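PDB 3O0Y: lipoprotein from Colwellia psychrerythraea, which is of unknown function but belongs to a mostly helical family related to zincin-type metallopeptidases, and is probably attached to a membrane through a lipid. Local coordinates for residues A291-Q294 against S298-S301; A340-P345 against A426-G431; N467-G472 against V586-G591; A474-Q479 against L561-L566; A505-V510 against V540-R545. All coordinates share one frame; numbering follows the deposited sequence.

Contact 1: A291-Q294 against S298-S301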
# COMPACT_ATOMS: atom_id res chain seq x y z
N ALA A 291 2.40 -5.65 -15.23
CA ALA A 291 2.60 -5.37 -13.81
C ALA A 291 3.92 -4.69 -13.56
O ALA A 291 4.00 -3.75 -12.74
CB ALA A 291 2.44 -6.59 -12.98
N ILE A 292 4.95 -5.10 -14.25
CA ILE A 292 6.26 -4.44 -14.13
C ILE A 292 6.17 -2.99 -14.55
O ILE A 292 6.75 -2.11 -13.88
CB ILE A 292 7.35 -5.22 -14.98
CG1 ILE A 292 7.60 -6.56 -14.37
CG2 ILE A 292 8.69 -4.44 -15.10
CD1 ILE A 292 8.56 -7.47 -15.22
N LYS A 293 5.47 -2.74 -15.66
CA LYS A 293 5.26 -1.33 -16.08
C LYS A 293 4.45 -0.51 -15.03
O LYS A 293 4.85 0.61 -14.63
CB LYS A 293 4.59 -1.29 -17.44
CG LYS A 293 4.42 0.20 -17.82
CD LYS A 293 4.31 0.59 -19.26
CE LYS A 293 4.53 2.16 -19.35
NZ LYS A 293 5.89 2.72 -18.89
N GLN A 294 3.33 -1.06 -14.55
CA GLN A 294 2.43 -0.30 -13.70
C GLN A 294 2.91 -0.19 -12.26
O GLN A 294 2.65 0.83 -11.60
CB GLN A 294 1.02 -0.93 -13.68
CG GLN A 294 0.28 -1.03 -15.01
CD GLN A 294 0.25 0.19 -15.84
OE1 GLN A 294 0.06 1.33 -15.35
NE2 GLN A 294 0.46 -0.02 -17.15
N SER A 298 8.82 0.27 -14.82
CA SER A 298 9.95 -0.13 -15.56
C SER A 298 9.53 -0.84 -16.87
O SER A 298 8.49 -1.52 -16.94
CB SER A 298 10.84 -1.05 -14.71
OG SER A 298 12.06 -1.49 -15.42
N GLU A 299 10.41 -0.75 -17.85
CA GLU A 299 10.26 -1.55 -19.09
C GLU A 299 11.36 -2.61 -19.20
O GLU A 299 11.49 -3.30 -20.21
CB GLU A 299 10.26 -0.61 -20.28
CG GLU A 299 9.02 0.29 -20.26
CD GLU A 299 8.65 0.91 -21.57
OE1 GLU A 299 9.53 1.09 -22.44
OE2 GLU A 299 7.46 1.26 -21.68
N LEU A 300 12.15 -2.77 -18.15
CA LEU A 300 13.14 -3.83 -18.13
C LEU A 300 12.42 -5.19 -18.13
O LEU A 300 11.26 -5.36 -17.68
CB LEU A 300 14.04 -3.66 -16.91
CG LEU A 300 14.93 -2.40 -16.82
CD1 LEU A 300 15.69 -2.31 -15.49
CD2 LEU A 300 15.90 -2.26 -18.03
N SER A 301 13.13 -6.19 -18.64
CA SER A 301 12.71 -7.54 -18.58
C SER A 301 12.84 -8.11 -17.16
O SER A 301 13.62 -7.58 -16.37
CB SER A 301 13.56 -8.42 -19.52
OG SER A 301 14.87 -8.66 -19.00
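Ile292 and Ser298 make the close part of this turn-back, in which the loop leaving helix 284-296 folds against the helix it has just left. Ser298 N donates to Ile292 O at 3.3 Å, reaching six residues back along the chain. Beside this bond Ser298 O comes to 3.3 Å from Lys293 CA, a CA-H...O contact. Ile292 has CG1 beside its own backbone N (chi1 -68°), which swings the branch methyl CG2 over the loop, where it packs on Ser298 CB at 4.0 Å. Ile292 CG2 also sits against two carbonyl oxygens, Ser298 O at 3.5 Å and, a little further off, Leu300 O. Ile292 also touches Pro302 and Ile305 of helix 302-326, and Leu300 lies on that helix too. An ST turn gives the loop its shape: Ser298 OG accepts from Leu300 N, two residues on, at 3.0 Å and a fairly straight 161°. Just beyond, Ser301 OG takes Gln304 N and serves as N-cap of the next helix.

The outer side is looser. Lys293 and Glu299 run alongside each other and point the same way, joined at their ends by a salt bridge of 3.5 Å between Lys293 NZ and Glu299 OE2. The lysine chain is stretched as far as CE and bends only at its last torsion (chi4 62°). Both residues being exposed, this pair probably adds modest strength. The chemistry implies that one backbone bond ties the loop to the helix over a buried isoleucine, while the serine bond shapes the loop itself.

Contact 2: A340-P345 against A426-G431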
# COMPACT_ATOMS: atom_id res chain seq x y z
N ALA A 340 21.08 -14.17 15.23
CA ALA A 340 21.75 -14.22 16.51
C ALA A 340 21.53 -12.91 17.29
O ALA A 340 21.20 -12.95 18.47
CB ALA A 340 23.32 -14.44 16.34
N LEU A 341 21.62 -11.78 16.62
CA LEU A 341 21.43 -10.54 17.31
C LEU A 341 19.99 -10.46 17.82
O LEU A 341 19.76 -9.90 18.84
CB LEU A 341 21.73 -9.34 16.41
CG LEU A 341 23.21 -9.10 16.05
CD1 LEU A 341 23.36 -8.11 14.87
CD2 LEU A 341 24.04 -8.67 17.25
N ASN A 342 19.02 -10.92 17.03
CA ASN A 342 17.62 -10.82 17.43
C ASN A 342 17.36 -11.64 18.71
O ASN A 342 16.34 -11.41 19.36
CB ASN A 342 16.82 -11.31 16.27
CG ASN A 342 15.40 -10.72 16.15
OD1 ASN A 342 14.69 -10.50 17.15
ND2 ASN A 342 14.94 -10.66 14.90
N GLU A 343 18.27 -12.51 19.14
CA GLU A 343 18.11 -13.28 20.36
C GLU A 343 18.66 -12.60 21.58
O GLU A 343 18.34 -13.00 22.71
CB GLU A 343 18.73 -14.66 20.23
CG GLU A 343 18.40 -15.38 18.95
CD GLU A 343 17.16 -16.20 18.98
OE1 GLU A 343 16.38 -15.99 19.97
OE2 GLU A 343 17.00 -17.04 18.01
N GLU A 344 19.41 -11.50 21.42
CA GLU A 344 20.06 -10.94 22.56
C GLU A 344 19.19 -10.01 23.36
O GLU A 344 18.43 -9.22 22.80
CB GLU A 344 21.33 -10.17 22.13
CG GLU A 344 22.34 -11.08 21.43
CD GLU A 344 23.60 -10.36 20.92
OE1 GLU A 344 23.69 -9.10 21.11
OE2 GLU A 344 24.46 -11.08 20.30
N PRO A 345 19.29 -10.09 24.71
CA PRO A 345 18.37 -9.31 25.47
C PRO A 345 18.44 -7.79 25.27
O PRO A 345 17.44 -7.10 25.47
CB PRO A 345 18.68 -9.69 26.94
CG PRO A 345 19.87 -10.47 26.91
CD PRO A 345 20.11 -10.98 25.54
N ALA A 426 9.51 -10.02 17.11
CA ALA A 426 9.32 -9.48 15.77
C ALA A 426 9.62 -7.96 15.70
O ALA A 426 9.49 -7.36 14.67
CB ALA A 426 7.86 -9.77 15.31
N ASN A 427 9.94 -7.37 16.84
CA ASN A 427 10.26 -5.94 16.99
C ASN A 427 11.60 -5.70 17.62
O ASN A 427 11.69 -4.98 18.62
CB ASN A 427 9.20 -5.26 17.85
CG ASN A 427 7.83 -5.12 17.13
OD1 ASN A 427 6.88 -5.92 17.38
ND2 ASN A 427 7.73 -4.16 16.29
N PRO A 428 12.64 -6.34 17.08
CA PRO A 428 13.95 -6.11 17.68
C PRO A 428 14.26 -4.62 17.69
O PRO A 428 13.97 -3.86 16.76
CB PRO A 428 14.91 -6.83 16.73
CG PRO A 428 14.22 -6.88 15.39
CD PRO A 428 12.73 -7.05 15.79
N LYS A 429 14.92 -4.17 18.74
CA LYS A 429 15.17 -2.76 18.85
C LYS A 429 15.91 -2.15 17.68
O LYS A 429 15.71 -0.95 17.39
CB LYS A 429 15.90 -2.41 20.12
CG LYS A 429 15.08 -2.82 21.41
CD LYS A 429 15.72 -2.22 22.64
CE LYS A 429 14.98 -2.64 23.93
NZ LYS A 429 15.53 -1.95 25.13
N PHE A 430 16.82 -2.92 17.11
CA PHE A 430 17.69 -2.43 15.99
C PHE A 430 16.96 -2.24 14.67
O PHE A 430 17.53 -1.75 13.72
CB PHE A 430 18.90 -3.34 15.81
CG PHE A 430 18.59 -4.79 15.57
CD1 PHE A 430 18.09 -5.22 14.36
CD2 PHE A 430 18.88 -5.75 16.54
CE1 PHE A 430 17.85 -6.53 14.10
CE2 PHE A 430 18.63 -7.11 16.31
CZ PHE A 430 18.14 -7.52 15.11
N GLY A 431 15.69 -2.67 14.60
CA GLY A 431 14.90 -2.48 13.38
C GLY A 431 13.86 -1.38 13.42
O GLY A 431 13.24 -1.05 12.39
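Phe430 and Leu341 carry the apolar part of the contact, where helix 334-342 meets the loop before helix 432-439. Phe430 CE2 lies 3.8 Å from Leu341 CB. The ring stands in the crowded position between its own backbone N and carbonyl carbon (chi1 56°), a turn that sends it out of the loop toward the helix. Phe430 CZ also reaches Asn342 CB at 4.2 Å. A second apolar layer comes from the loop itself: Pro428 CB sits over one face of the Phe430 ring, offset toward the rim.

Polar groups met without hydrogen bonds form the next set. The flat amide of Asn342 lies against the same proline in van der Waals contact, Asn342 CG being 4.0 Å from Pro428 CB. Asn342 N lies at the ring edge, near its plane, 3.9 Å from Phe430 CE2, and Leu341 O is also in plane at the edge, so the aromatic rim faces a peptide rather than covering it.

Hydrogen bonds act inside each partner. Gly431 N returns to Pro428 O at 3.0 Å and tightens the loop, while Glu344 N reaches Leu341 O at 3.1 Å. Phe347 completes the surroundings, edge-to-face with Phe430; Phe492 of helix 491-515 lies against both Leu341 and Phe430. A glycerol, probably from the crystallisation liquor, is about 4 Å from the phenylalanine side chain. Shape and apolar burial thus set the fit between helix and loop: no directional bond joins the two segments, and the backbone tie of Lys429 goes to neighbouring Phe347.

Contact 3: N467-G472 against V586-G591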
# COMPACT_ATOMS: atom_id res chain seq x y z
N ASN A 467 3.19 3.26 -7.34
CA ASN A 467 3.90 2.37 -6.40
C ASN A 467 5.42 2.58 -6.38
O ASN A 467 6.03 2.55 -5.30
CB ASN A 467 3.56 0.90 -6.82
CG ASN A 467 4.01 -0.12 -5.85
OD1 ASN A 467 3.54 -0.18 -4.71
ND2 ASN A 467 4.86 -1.03 -6.31
N ALA A 468 6.07 2.72 -7.55
CA ALA A 468 7.51 2.86 -7.60
C ALA A 468 7.93 4.17 -6.98
O ALA A 468 8.85 4.22 -6.17
CB ALA A 468 8.03 2.70 -9.02
N TYR A 469 7.17 5.21 -7.24
CA TYR A 469 7.44 6.51 -6.60
C TYR A 469 7.28 6.42 -5.08
O TYR A 469 8.12 6.90 -4.31
CB TYR A 469 6.54 7.61 -7.18
CG TYR A 469 6.74 8.95 -6.52
CD1 TYR A 469 7.51 9.93 -7.06
CD2 TYR A 469 6.07 9.21 -5.35
CE1 TYR A 469 7.66 11.15 -6.43
CE2 TYR A 469 6.26 10.40 -4.68
CZ TYR A 469 7.00 11.37 -5.24
OH TYR A 469 7.15 12.60 -4.58
N THR A 470 6.14 5.93 -4.66
CA THR A 470 5.69 5.93 -3.28
C THR A 470 6.57 5.01 -2.43
O THR A 470 7.06 5.47 -1.38
CB THR A 470 4.18 5.61 -3.13
OG1 THR A 470 3.45 6.53 -3.96
CG2 THR A 470 3.76 5.78 -1.62
N GLU A 471 6.80 3.78 -2.85
CA GLU A 471 7.63 2.89 -2.12
C GLU A 471 9.09 3.22 -2.30
O GLU A 471 9.84 3.10 -1.30
CB GLU A 471 7.35 1.45 -2.56
CG GLU A 471 5.91 1.08 -2.39
CD GLU A 471 5.34 1.25 -0.94
OE1 GLU A 471 6.08 1.50 0.07
OE2 GLU A 471 4.09 1.20 -0.86
N GLY A 472 9.52 3.65 -3.50
CA GLY A 472 10.86 4.02 -3.71
C GLY A 472 11.25 5.24 -2.88
O GLY A 472 12.36 5.28 -2.30
N VAL A 586 11.96 19.31 -5.50
CA VAL A 586 11.56 18.84 -6.85
C VAL A 586 10.95 17.46 -6.78
O VAL A 586 9.95 17.17 -7.50
CB VAL A 586 12.82 18.80 -7.82
CG1 VAL A 586 12.42 18.19 -9.22
CG2 VAL A 586 13.44 20.15 -7.94
N VAL A 587 11.48 16.58 -5.94
CA VAL A 587 10.95 15.23 -5.88
C VAL A 587 9.54 15.17 -5.23
O VAL A 587 8.66 14.45 -5.65
CB VAL A 587 11.92 14.29 -5.16
CG1 VAL A 587 11.32 12.85 -4.95
CG2 VAL A 587 13.21 14.19 -5.97
N LEU A 588 9.37 15.93 -4.17
CA LEU A 588 8.16 15.79 -3.34
C LEU A 588 7.03 16.74 -3.72
O LEU A 588 5.85 16.41 -3.51
CB LEU A 588 8.54 16.04 -1.87
CG LEU A 588 9.43 14.97 -1.19
CD1 LEU A 588 9.85 15.41 0.19
CD2 LEU A 588 8.62 13.68 -1.12
N LEU A 589 7.36 17.98 -4.06
CA LEU A 589 6.30 19.00 -4.14
C LEU A 589 5.50 18.94 -5.41
O LEU A 589 4.51 19.69 -5.58
CB LEU A 589 6.84 20.42 -3.86
CG LEU A 589 7.53 20.70 -2.50
CD1 LEU A 589 8.04 22.18 -2.39
CD2 LEU A 589 6.62 20.24 -1.30
N ASN A 590 5.93 18.11 -6.36
CA ASN A 590 5.17 17.86 -7.55
C ASN A 590 4.34 16.58 -7.49
O ASN A 590 3.70 16.21 -8.47
CB ASN A 590 6.11 17.88 -8.79
CG ASN A 590 6.87 19.21 -8.90
OD1 ASN A 590 6.23 20.24 -9.10
ND2 ASN A 590 8.17 19.21 -8.74
N GLY A 591 4.27 15.95 -6.33
CA GLY A 591 3.38 14.81 -6.12
C GLY A 591 3.98 13.51 -6.63
O GLY A 591 5.00 13.49 -7.30
O HOH W 1 4.76 13.84 -3.11
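Tyr469 and Gly591 bring their CA atoms to 9.3 Å, the closest CA pair of the contact, where a type I turn from Leu588 to Gly591 follows helix 580-588. A single side chain spans the gap: Tyr469 has CG anti to its backbone N (chi1 178°), and its ring leaves helix 467-483 hydroxyl first. Tyr469 OH donates to Val587 O at 2.6 Å, with the acceptor near the ring plane and the hydroxyl 36° above the plane of the carbonyl. A water donates to the same Tyr469 OH at 3.1 Å and, with its other hydrogen, to Leu588 O at 2.8 Å, which fixes the hydroxyl from a second direction. Around this polar end Val587 CG1 stands 4.3 Å from Tyr469 CE1, and Leu588 CD2 is 3.9 Å from Tyr469 OH. Gly591 O approaches Tyr469 CZ obliquely at 3.6 Å. The turn is braced from within by Asn590 ND2, which donates to Val586 O at 3.0 Å. A phenylalanine in place of Tyr469 would probably cost Val587 O this donor and the water one acceptor. Gln447, Ala592 and Met595 close round the tyrosine. The arrangement is a type I turn with a positive-phi glycine at its end (Gly591, phi 81°), linking helix 580-588 to helix 595-608 and packed on a neighbouring helix in a mostly helical core.

Contact 4: A474-Q479 against L561-L566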
# COMPACT_ATOMS: atom_id res chain seq x y z
N ALA A 474 10.00 6.07 0.07
CA ALA A 474 10.10 5.73 1.50
C ALA A 474 11.41 4.99 1.76
O ALA A 474 12.09 5.25 2.73
CB ALA A 474 8.90 4.92 1.99
N LEU A 475 11.81 4.09 0.84
CA LEU A 475 13.11 3.42 0.98
C LEU A 475 14.29 4.39 0.85
O LEU A 475 15.27 4.33 1.64
CB LEU A 475 13.18 2.24 -0.03
CG LEU A 475 14.30 1.23 0.10
CD1 LEU A 475 14.30 0.60 1.53
CD2 LEU A 475 14.20 0.20 -1.06
N TYR A 476 14.20 5.36 -0.10
CA TYR A 476 15.19 6.44 -0.20
C TYR A 476 15.27 7.23 1.10
O TYR A 476 16.40 7.52 1.52
CB TYR A 476 14.88 7.34 -1.40
CG TYR A 476 15.63 8.63 -1.42
CD1 TYR A 476 16.90 8.71 -1.94
CD2 TYR A 476 15.05 9.78 -0.97
CE1 TYR A 476 17.63 9.93 -1.89
CE2 TYR A 476 15.76 10.99 -0.92
CZ TYR A 476 17.02 11.08 -1.45
OH TYR A 476 17.73 12.31 -1.30
N SER A 477 14.12 7.54 1.74
CA SER A 477 13.98 8.27 3.04
C SER A 477 14.81 7.60 4.11
O SER A 477 15.45 8.28 4.94
CB SER A 477 12.49 8.18 3.59
OG SER A 477 11.92 9.13 2.79
N GLU A 478 14.79 6.29 4.11
CA GLU A 478 15.52 5.51 5.10
C GLU A 478 17.04 5.74 4.98
O GLU A 478 17.76 5.76 5.99
CB GLU A 478 15.19 4.02 4.99
CG GLU A 478 13.72 3.64 5.42
CD GLU A 478 13.41 2.18 5.16
OE1 GLU A 478 13.88 1.28 5.95
OE2 GLU A 478 12.67 1.87 4.18
N GLN A 479 17.49 5.89 3.74
CA GLN A 479 18.91 6.19 3.50
C GLN A 479 19.23 7.62 3.84
O GLN A 479 20.24 7.90 4.45
CB GLN A 479 19.36 5.90 2.06
CG GLN A 479 20.83 6.23 1.85
CD GLN A 479 21.26 5.77 0.44
OE1 GLN A 479 20.99 4.62 0.06
NE2 GLN A 479 21.94 6.63 -0.28
N LEU A 561 16.28 3.14 -6.62
CA LEU A 561 17.46 3.22 -7.50
C LEU A 561 17.34 4.39 -8.47
O LEU A 561 18.31 5.06 -8.75
CB LEU A 561 17.61 1.89 -8.22
CG LEU A 561 18.14 0.76 -7.35
CD1 LEU A 561 17.93 -0.58 -8.08
CD2 LEU A 561 19.63 0.90 -7.01
N LYS A 562 16.13 4.65 -8.93
CA LYS A 562 15.91 5.73 -9.91
C LYS A 562 16.05 7.07 -9.23
O LYS A 562 16.70 7.94 -9.80
CB LYS A 562 14.56 5.62 -10.56
CG LYS A 562 14.28 6.69 -11.64
CD LYS A 562 15.33 6.66 -12.74
CE LYS A 562 15.02 7.75 -13.83
NZ LYS A 562 15.98 7.76 -14.96
N ILE A 563 15.46 7.23 -8.04
CA ILE A 563 15.64 8.47 -7.26
C ILE A 563 17.11 8.74 -7.01
O ILE A 563 17.57 9.85 -7.24
CB ILE A 563 14.81 8.48 -5.90
CG1 ILE A 563 13.31 8.43 -6.25
CG2 ILE A 563 15.29 9.74 -5.06
CD1 ILE A 563 12.39 8.05 -5.03
N LEU A 564 17.87 7.75 -6.57
CA LEU A 564 19.28 7.90 -6.36
C LEU A 564 20.09 8.20 -7.66
O LEU A 564 21.05 9.02 -7.65
CB LEU A 564 19.82 6.66 -5.64
CG LEU A 564 19.52 6.54 -4.15
CD1 LEU A 564 20.04 5.20 -3.64
CD2 LEU A 564 20.22 7.72 -3.42
N SER A 565 19.68 7.60 -8.77
CA SER A 565 20.32 7.87 -10.05
C SER A 565 20.10 9.32 -10.50
O SER A 565 21.05 10.00 -10.94
CB SER A 565 19.72 6.93 -11.10
OG SER A 565 20.33 7.22 -12.35
N LEU A 566 18.87 9.82 -10.29
CA LEU A 566 18.59 11.21 -10.52
C LEU A 566 19.38 12.13 -9.65
O LEU A 566 19.85 13.18 -10.12
CB LEU A 566 17.07 11.48 -10.48
CG LEU A 566 16.22 10.86 -11.62
CD1 LEU A 566 14.76 10.99 -11.13
CD2 LEU A 566 16.45 11.60 -13.01
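Tyr476 OH is gripped by two groups beyond the segments, His584 NE2 and Arg567 NH1, and the ring behind it is the surface on which helix 555-574 rests. Tyr476 points CG anti to its backbone N (chi1 167°), carrying the ring off helix 467-483 toward Ile563, whose CA is 7.4 Å from the CA of Tyr476. Ile563 CG2 comes down over one ring face, the side chains crossing at about a right angle, in a CH-pi contact: the methyl is 3.8 Å from the ring centroid and 15° off the normal. Leu564 meets the same ring differently. Its CD2 lies in plane at the edge, 3.7 Å from Tyr476 CE1, so face and edge are touched by consecutive residues of one helix.

Leu564 CD2 is also 3.7 Å from Gln479 NE2, one turn further along helix 467-483, with the leucine and the extended glutamine coming from opposite directions. The amide N has its polar partner elsewhere, in Glu483 OE2, and offers the leucine only a packing surface. A Tris molecule, probably from the crystallisation liquor, lies close to the Gln479 side chain. Trp473, Leu580 and Phe583 enclose Tyr476 further.

Replacing Tyr476 by an alanine is likely to open a gap beneath Ile563 CG2 and to take from His584 and Arg567 the hydroxyl they share. The segment axes approach to 9.8 Å in an oblique packing of two long helices, 57° between their directions, with a tyrosine ring between them in the mostly helical body.

Contact 5: A505-V510 against V540-R545. With SO4 (sulfate ion), chain D.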
# COMPACT_ATOMS: atom_id res chain seq x y z
N ALA A 505 15.84 -5.58 -1.77
CA ALA A 505 16.61 -6.14 -2.87
C ALA A 505 16.20 -7.60 -3.10
O ALA A 505 15.98 -8.03 -4.26
CB ALA A 505 18.10 -5.98 -2.56
N VAL A 506 16.07 -8.35 -2.01
CA VAL A 506 15.56 -9.72 -2.12
C VAL A 506 14.23 -9.77 -2.84
O VAL A 506 13.96 -10.72 -3.62
CB VAL A 506 15.53 -10.44 -0.75
CG1 VAL A 506 14.79 -11.78 -0.79
CG2 VAL A 506 17.00 -10.67 -0.26
N ARG A 507 13.34 -8.79 -2.57
CA ARG A 507 12.07 -8.69 -3.25
C ARG A 507 12.20 -8.68 -4.76
O ARG A 507 11.42 -9.34 -5.44
CB ARG A 507 11.28 -7.47 -2.78
CG ARG A 507 10.64 -7.66 -1.47
CD ARG A 507 9.78 -6.46 -1.05
NE ARG A 507 8.94 -6.76 0.10
CZ ARG A 507 8.40 -5.83 0.90
NH1 ARG A 507 8.54 -4.53 0.64
NH2 ARG A 507 7.69 -6.21 1.96
N LEU A 508 13.19 -8.00 -5.30
CA LEU A 508 13.41 -8.02 -6.78
C LEU A 508 13.69 -9.44 -7.27
O LEU A 508 13.20 -9.92 -8.34
CB LEU A 508 14.59 -7.13 -7.15
CG LEU A 508 14.42 -5.62 -6.89
CD1 LEU A 508 15.67 -4.98 -7.54
CD2 LEU A 508 13.10 -5.06 -7.51
N VAL A 509 14.48 -10.17 -6.48
CA VAL A 509 14.88 -11.51 -6.85
C VAL A 509 13.70 -12.50 -6.77
O VAL A 509 13.44 -13.33 -7.70
CB VAL A 509 16.02 -12.01 -5.98
CG1 VAL A 509 16.39 -13.43 -6.40
CG2 VAL A 509 17.27 -11.13 -6.08
N VAL A 510 12.98 -12.45 -5.65
CA VAL A 510 11.92 -13.44 -5.42
C VAL A 510 10.62 -13.15 -6.24
O VAL A 510 9.90 -14.10 -6.62
CB VAL A 510 11.57 -13.67 -3.90
CG1 VAL A 510 12.82 -14.27 -3.13
CG2 VAL A 510 11.03 -12.43 -3.24
N VAL A 540 6.97 -16.54 5.08
CA VAL A 540 5.83 -17.25 4.47
C VAL A 540 4.74 -16.23 4.05
O VAL A 540 4.26 -16.25 2.91
CB VAL A 540 5.19 -18.28 5.40
CG1 VAL A 540 3.89 -18.74 4.77
CG2 VAL A 540 6.12 -19.50 5.56
N ALA A 541 4.42 -15.28 4.95
CA ALA A 541 3.41 -14.29 4.60
C ALA A 541 3.85 -13.38 3.45
O ALA A 541 3.02 -13.01 2.60
CB ALA A 541 3.02 -13.48 5.82
N GLU A 542 5.13 -13.01 3.41
CA GLU A 542 5.63 -12.20 2.33
C GLU A 542 5.55 -12.92 0.99
O GLU A 542 5.05 -12.37 -0.03
CB GLU A 542 7.06 -11.79 2.60
CG GLU A 542 7.24 -10.90 3.78
CD GLU A 542 6.79 -9.50 3.54
OE1 GLU A 542 6.96 -8.94 2.42
OE2 GLU A 542 6.23 -8.99 4.51
N ILE A 543 6.08 -14.13 0.93
CA ILE A 543 6.07 -14.87 -0.35
C ILE A 543 4.60 -15.07 -0.84
O ILE A 543 4.29 -14.82 -2.00
CB ILE A 543 6.80 -16.26 -0.23
CG1 ILE A 543 8.28 -16.03 0.06
CG2 ILE A 543 6.49 -17.17 -1.51
CD1 ILE A 543 9.01 -15.00 -0.84
N GLU A 544 3.67 -15.38 0.06
CA GLU A 544 2.26 -15.50 -0.35
C GLU A 544 1.63 -14.17 -0.80
O GLU A 544 0.81 -14.12 -1.69
CB GLU A 544 1.41 -16.21 0.71
CG GLU A 544 1.97 -17.68 0.94
CD GLU A 544 1.23 -18.51 1.95
OE1 GLU A 544 0.17 -18.04 2.44
OE2 GLU A 544 1.63 -19.69 2.17
N ARG A 545 2.04 -13.08 -0.19
CA ARG A 545 1.67 -11.74 -0.63
C ARG A 545 2.16 -11.55 -2.09
O ARG A 545 1.39 -11.07 -2.93
CB ARG A 545 2.32 -10.67 0.29
CG ARG A 545 2.46 -9.31 -0.31
CD ARG A 545 3.16 -8.36 0.67
NE ARG A 545 3.68 -7.20 0.01
CZ ARG A 545 4.22 -6.19 0.66
NH1 ARG A 545 4.71 -5.18 -0.01
NH2 ARG A 545 4.29 -6.24 1.99
S SO4 D . 6.22 -2.82 3.13
O1 SO4 D . 7.66 -2.64 2.80
O2 SO4 D . 6.01 -2.41 4.47
O3 SO4 D . 5.34 -1.96 2.30
O4 SO4 D . 5.80 -4.16 2.79
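Arg507 and Glu542 form the direct polar link between helices 491-515 and 536-548. Arg507 NH2 donates to Glu542 OE1 at 2.9 Å and a nearly straight 168°, the oxygen lying near the guanidinium plane and being met on its syn side. The other hydrogen of Arg507 NH2 goes to sulfate O4, also at 2.9 Å, while Arg507 NH1 gives one to sulfate O1 at 3.0 Å. Arg507 NE is taken by Tyr546 OH. The arginine reaches this far because CG stands anti to its carbonyl carbon (chi1 -78°) and the chain then runs extended to NE.

Arg545 comes from the other helix and lays its guanidinium over one face of that of Arg507, with the two NH2 atoms 3.4 Å apart. Both guanidinium groups converge on the same sulfate oxygen, whose negative charge probably offsets theirs: Arg545 NH2 donates to O4 at 2.7 Å, and Arg545 NH1 adds a weak bond to the same oxygen at 3.2 Å.

The three residues form a salt-bridge network across helices whose segment axes cross at -52° with a closest approach of 11.6 Å. The anion, probably from the crystallisation liquor, also binds Arg504 NH2 and Tyr556 OH, consistent with a basic pocket suited to a negatively charged group.

Gln552 OE1 takes another hydrogen of Arg545 NH1, and Tyr556 offers its ring to Arg507 in a cation-pi contact. Glu542 OE1 is also within a long, purely electrostatic reach of Arg545. Away from the charges, Val510 CG2 touches Ile543 CD1 at 4.1 Å, the side chains crossing at about a right angle.

Overall arrangement
Contacts 3 and 5 are buried, contacts 2 and 4 partly so, and contact 1 is at the surface. Contacts 3 and 4 both use helix 467-483 and touch each other, Gly472 C lying 3.7 Å from Ile563 CD1; one closes on a backbone carbonyl, the other on aliphatic methyls against an aromatic ring. Contact 5 brings charge into the interior, where a glutamate and a bound sulfate, probably from the crystallisation liquor, are likely to offset the charge of two arginines, whereas the ion pair of contact 1 joins exposed residues. Contact 2, its centre about 36 Å from that of contact 1, depends on apolar fit between helix and loop. Contact 1 joins residues few positions apart.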